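Local structure of uncharacterized protein MJ0236 (Methanocaldococcus jannaschii DSM 2661, 2PHP) at residues Phe113-Phe118 with Ile147-Gly152. The protein probably makes thiamine phosphate through this C-terminal ThiN domain and, in the whole protein, probably phosphorylates hydroxymethylpyrimidine and its phosphate. Residues are numbered along the deposited sequence; the frame is centred on the assembly and turned at random.
Sequences FAVSSF and IIYDRG
With CG between the backbone N and the carbonyl carbon (chi1 78°), Tyr149 swings its ring across to Ser117, while Val115, CG1 anti to its backbone N (chi1 -172°), turns that methyl to the ring's edge. The strands are the parallel pair of a beta-alpha-beta crossover, joined through helix 129-141, in the ThiN domain. Ser117 is small enough for its CB to sit over the centre of the tyrosine ring, a CH-pi contact 3.8 Å from the centroid, and Val115 CG1 lies in the ring plane, 3.6 Å from Tyr149 CD2. An alanine in place of Tyr149 would probably open a gap beside Val115 CG1 and leave Ser117 CB without its aromatic cover. Ser116 N gives to Ile147 O at 2.9 Å and Ser116 O takes Tyr149 N at 3.2 Å, bridging the residues flanking its partner Ile148, as parallel strands do. On the Ser116 face, branched Ile148 offers CG2 to the Phe118 ring edge, 4.1 Å from CD2. Asp150 suits its place by pairing OD2 with Arg120 and OD1 with Arg161; OD2 also accepts from Gly152 N, closing an Asx turn. Flat Phe118 gives Asp150 CB an apolar face, CZ 3.6 Å away.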
ATOM      1  N   PHE B 113     -22.733  11.881  24.728  1.00 44.86           N
ATOM      2  CA  PHE B 113     -22.467  10.451  24.802  1.00 42.88           C
ATOM      3  C   PHE B 113     -22.413   9.923  26.226  1.00 41.76           C
ATOM      4  O   PHE B 113     -22.161  10.672  27.170  1.00 41.78           O
ATOM      5  CB  PHE B 113     -21.124  10.142  24.124  1.00 41.99           C
ATOM      6  CG  PHE B 113     -21.121  10.367  22.644  1.00 40.76           C
ATOM      7  CD1 PHE B 113     -21.742   9.461  21.791  1.00 40.56           C
ATOM      8  CD2 PHE B 113     -20.501  11.483  22.096  1.00 41.15           C
ATOM      9  CE1 PHE B 113     -21.741   9.660  20.410  1.00 40.39           C
ATOM     10  CE2 PHE B 113     -20.496  11.692  20.715  1.00 40.85           C
ATOM     11  CZ  PHE B 113     -21.118  10.776  19.872  1.00 39.05           C
ATOM     12  N   ALA B 114     -22.664   8.624  26.367  1.00 40.12           N
ATOM     13  CA  ALA B 114     -22.580   7.962  27.659  1.00 38.64           C
ATOM     14  C   ALA B 114     -21.091   7.667  27.774  1.00 39.14           C
ATOM     15  O   ALA B 114     -20.519   6.996  26.913  1.00 39.40           O
ATOM     16  CB  ALA B 114     -23.374   6.668  27.649  1.00 36.45           C
ATOM     17  N   VAL B 115     -20.467   8.177  28.830  1.00 38.79           N
ATOM     18  CA  VAL B 115     -19.036   8.004  29.043  1.00 38.07           C
ATOM     19  C   VAL B 115     -18.718   7.365  30.393  1.00 38.63           C
ATOM     20  O   VAL B 115     -19.380   7.631  31.397  1.00 39.93           O
ATOM     21  CB  VAL B 115     -18.308   9.372  28.972  1.00 38.23           C
ATOM     22  CG1 VAL B 115     -16.803   9.171  28.990  1.00 37.55           C
ATOM     23  CG2 VAL B 115     -18.737  10.129  27.730  1.00 39.05           C
ATOM     24  N   SER B 116     -17.698   6.517  30.405  1.00 37.00           N
ATOM     25  CA  SER B 116     -17.255   5.859  31.619  1.00 37.12           C
ATOM     26  C   SER B 116     -15.750   5.662  31.477  1.00 37.73           C
ATOM     27  O   SER B 116     -15.190   5.883  30.403  1.00 38.07           O
ATOM     28  CB  SER B 116     -17.967   4.518  31.797  1.00 36.19           C
ATOM     29  OG  SER B 116     -17.619   3.931  33.037  1.00 36.65           O
ATOM     30  N   SER B 117     -15.089   5.241  32.548  1.00 37.75           N
ATOM     31  CA  SER B 117     -13.646   5.064  32.491  1.00 38.97           C
ATOM     32  C   SER B 117     -13.086   4.133  33.565  1.00 38.77           C
ATOM     33  O   SER B 117     -13.831   3.532  34.338  1.00 38.68           O
ATOM     34  CB  SER B 117     -12.982   6.434  32.609  1.00 38.50           C
ATOM     35  OG  SER B 117     -13.395   7.074  33.802  1.00 39.47           O
ATOM     36  N   PHE B 118     -11.761   4.018  33.585  1.00 39.10           N
ATOM     37  CA  PHE B 118     -11.044   3.199  34.558  1.00 39.94           C
ATOM     38  C   PHE B 118      -9.659   3.809  34.762  1.00 40.66           C
ATOM     39  O   PHE B 118      -9.183   4.579  33.920  1.00 40.40           O
ATOM     40  CB  PHE B 118     -10.934   1.740  34.082  1.00 39.39           C
ATOM     41  CG  PHE B 118     -10.047   1.551  32.885  1.00 39.90           C
ATOM     42  CD1 PHE B 118      -8.668   1.420  33.032  1.00 40.51           C
ATOM     43  CD2 PHE B 118     -10.590   1.511  31.607  1.00 38.96           C
ATOM     44  CE1 PHE B 118      -7.842   1.251  31.916  1.00 39.84           C
ATOM     45  CE2 PHE B 118      -9.776   1.344  30.490  1.00 38.66           C
ATOM     46  CZ  PHE B 118      -8.399   1.214  30.645  1.00 39.32           C
ATOM     47  N   ILE B 147     -18.547   5.378  25.274  1.00 33.36           N
ATOM     48  CA  ILE B 147     -17.122   5.621  25.407  1.00 31.55           C
ATOM     49  C   ILE B 147     -16.518   5.132  26.713  1.00 32.26           C
ATOM     50  O   ILE B 147     -17.099   5.295  27.790  1.00 32.20           O
ATOM     51  CB  ILE B 147     -16.835   7.138  25.293  1.00 31.92           C
ATOM     52  CG1 ILE B 147     -17.311   7.657  23.934  1.00 33.08           C
ATOM     53  CG2 ILE B 147     -15.368   7.411  25.515  1.00 29.78           C
ATOM     54  CD1 ILE B 147     -17.211   9.163  23.775  1.00 36.96           C
ATOM     55  N   ILE B 148     -15.342   4.527  26.592  1.00 29.63           N
ATOM     56  CA  ILE B 148     -14.583   4.054  27.727  1.00 29.91           C
ATOM     57  C   ILE B 148     -13.199   4.644  27.481  1.00 31.39           C
ATOM     58  O   ILE B 148     -12.545   4.338  26.481  1.00 30.60           O
ATOM     59  CB  ILE B 148     -14.487   2.514  27.774  1.00 30.67           C
ATOM     60  CG1 ILE B 148     -15.865   1.913  28.067  1.00 30.03           C
ATOM     61  CG2 ILE B 148     -13.514   2.089  28.861  1.00 30.37           C
ATOM     62  CD1 ILE B 148     -15.852   0.418  28.226  1.00 32.53           C
ATOM     63  N   TYR B 149     -12.764   5.520  28.374  1.00 32.20           N
ATOM     64  CA  TYR B 149     -11.465   6.146  28.217  1.00 32.31           C
ATOM     65  C   TYR B 149     -10.673   5.948  29.489  1.00 32.13           C
ATOM     66  O   TYR B 149     -11.208   5.490  30.490  1.00 33.01           O
ATOM     67  CB  TYR B 149     -11.642   7.643  27.933  1.00 34.54           C
ATOM     68  CG  TYR B 149     -11.970   8.493  29.150  1.00 36.69           C
ATOM     69  CD1 TYR B 149     -10.961   8.942  30.006  1.00 38.37           C
ATOM     70  CD2 TYR B 149     -13.286   8.857  29.442  1.00 38.51           C
ATOM     71  CE1 TYR B 149     -11.253   9.736  31.117  1.00 37.93           C
ATOM     72  CE2 TYR B 149     -13.588   9.649  30.552  1.00 37.37           C
ATOM     73  CZ  TYR B 149     -12.568  10.085  31.384  1.00 39.48           C
ATOM     74  OH  TYR B 149     -12.862  10.869  32.479  1.00 38.88           O
ATOM     75  N   ASP B 150      -9.389   6.264  29.431  1.00 31.76           N
ATOM     76  CA  ASP B 150      -8.530   6.181  30.597  1.00 32.74           C
ATOM     77  C   ASP B 150      -7.440   7.221  30.375  1.00 34.38           C
ATOM     78  O   ASP B 150      -7.070   7.510  29.231  1.00 34.20           O
ATOM     79  CB  ASP B 150      -7.959   4.766  30.788  1.00 32.61           C
ATOM     80  CG  ASP B 150      -6.778   4.469  29.878  1.00 34.38           C
ATOM     81  OD1 ASP B 150      -6.982   4.314  28.656  1.00 34.74           O
ATOM     82  OD2 ASP B 150      -5.646   4.391  30.398  1.00 32.16           O
ATOM     83  N   ARG B 151      -6.942   7.802  31.462  1.00 34.66           N
ATOM     84  CA  ARG B 151      -5.941   8.852  31.362  1.00 36.04           C
ATOM     85  C   ARG B 151      -4.499   8.389  31.157  1.00 36.08           C
ATOM     86  O   ARG B 151      -3.560   9.190  31.243  1.00 34.95           O
ATOM     87  CB  ARG B 151      -6.056   9.779  32.579  1.00 39.00           C
ATOM     88  CG  ARG B 151      -7.416  10.473  32.663  1.00 44.27           C
ATOM     89  CD  ARG B 151      -7.378  11.786  33.461  1.00 51.13           C
ATOM     90  NE  ARG B 151      -7.948  11.666  34.807  1.00 56.17           N
ATOM     91  CZ  ARG B 151      -7.312  11.146  35.858  1.00 59.98           C
ATOM     92  NH1 ARG B 151      -6.068  10.691  35.734  1.00 61.85           N
ATOM     93  NH2 ARG B 151      -7.919  11.083  37.041  1.00 60.87           N
ATOM     94  N   GLY B 152      -4.327   7.105  30.863  1.00 34.57           N
ATOM     95  CA  GLY B 152      -2.995   6.581  30.623  1.00 35.59           C
ATOM     96  C   GLY B 152      -2.271   6.171  31.885  1.00 36.38           C
ATOM     97  O   GLY B 152      -2.880   6.028  32.942  1.00 37.67           O
TER
HETATM   98  O   HOH W   1      -8.017   6.945  33.836  1.00 33.90           O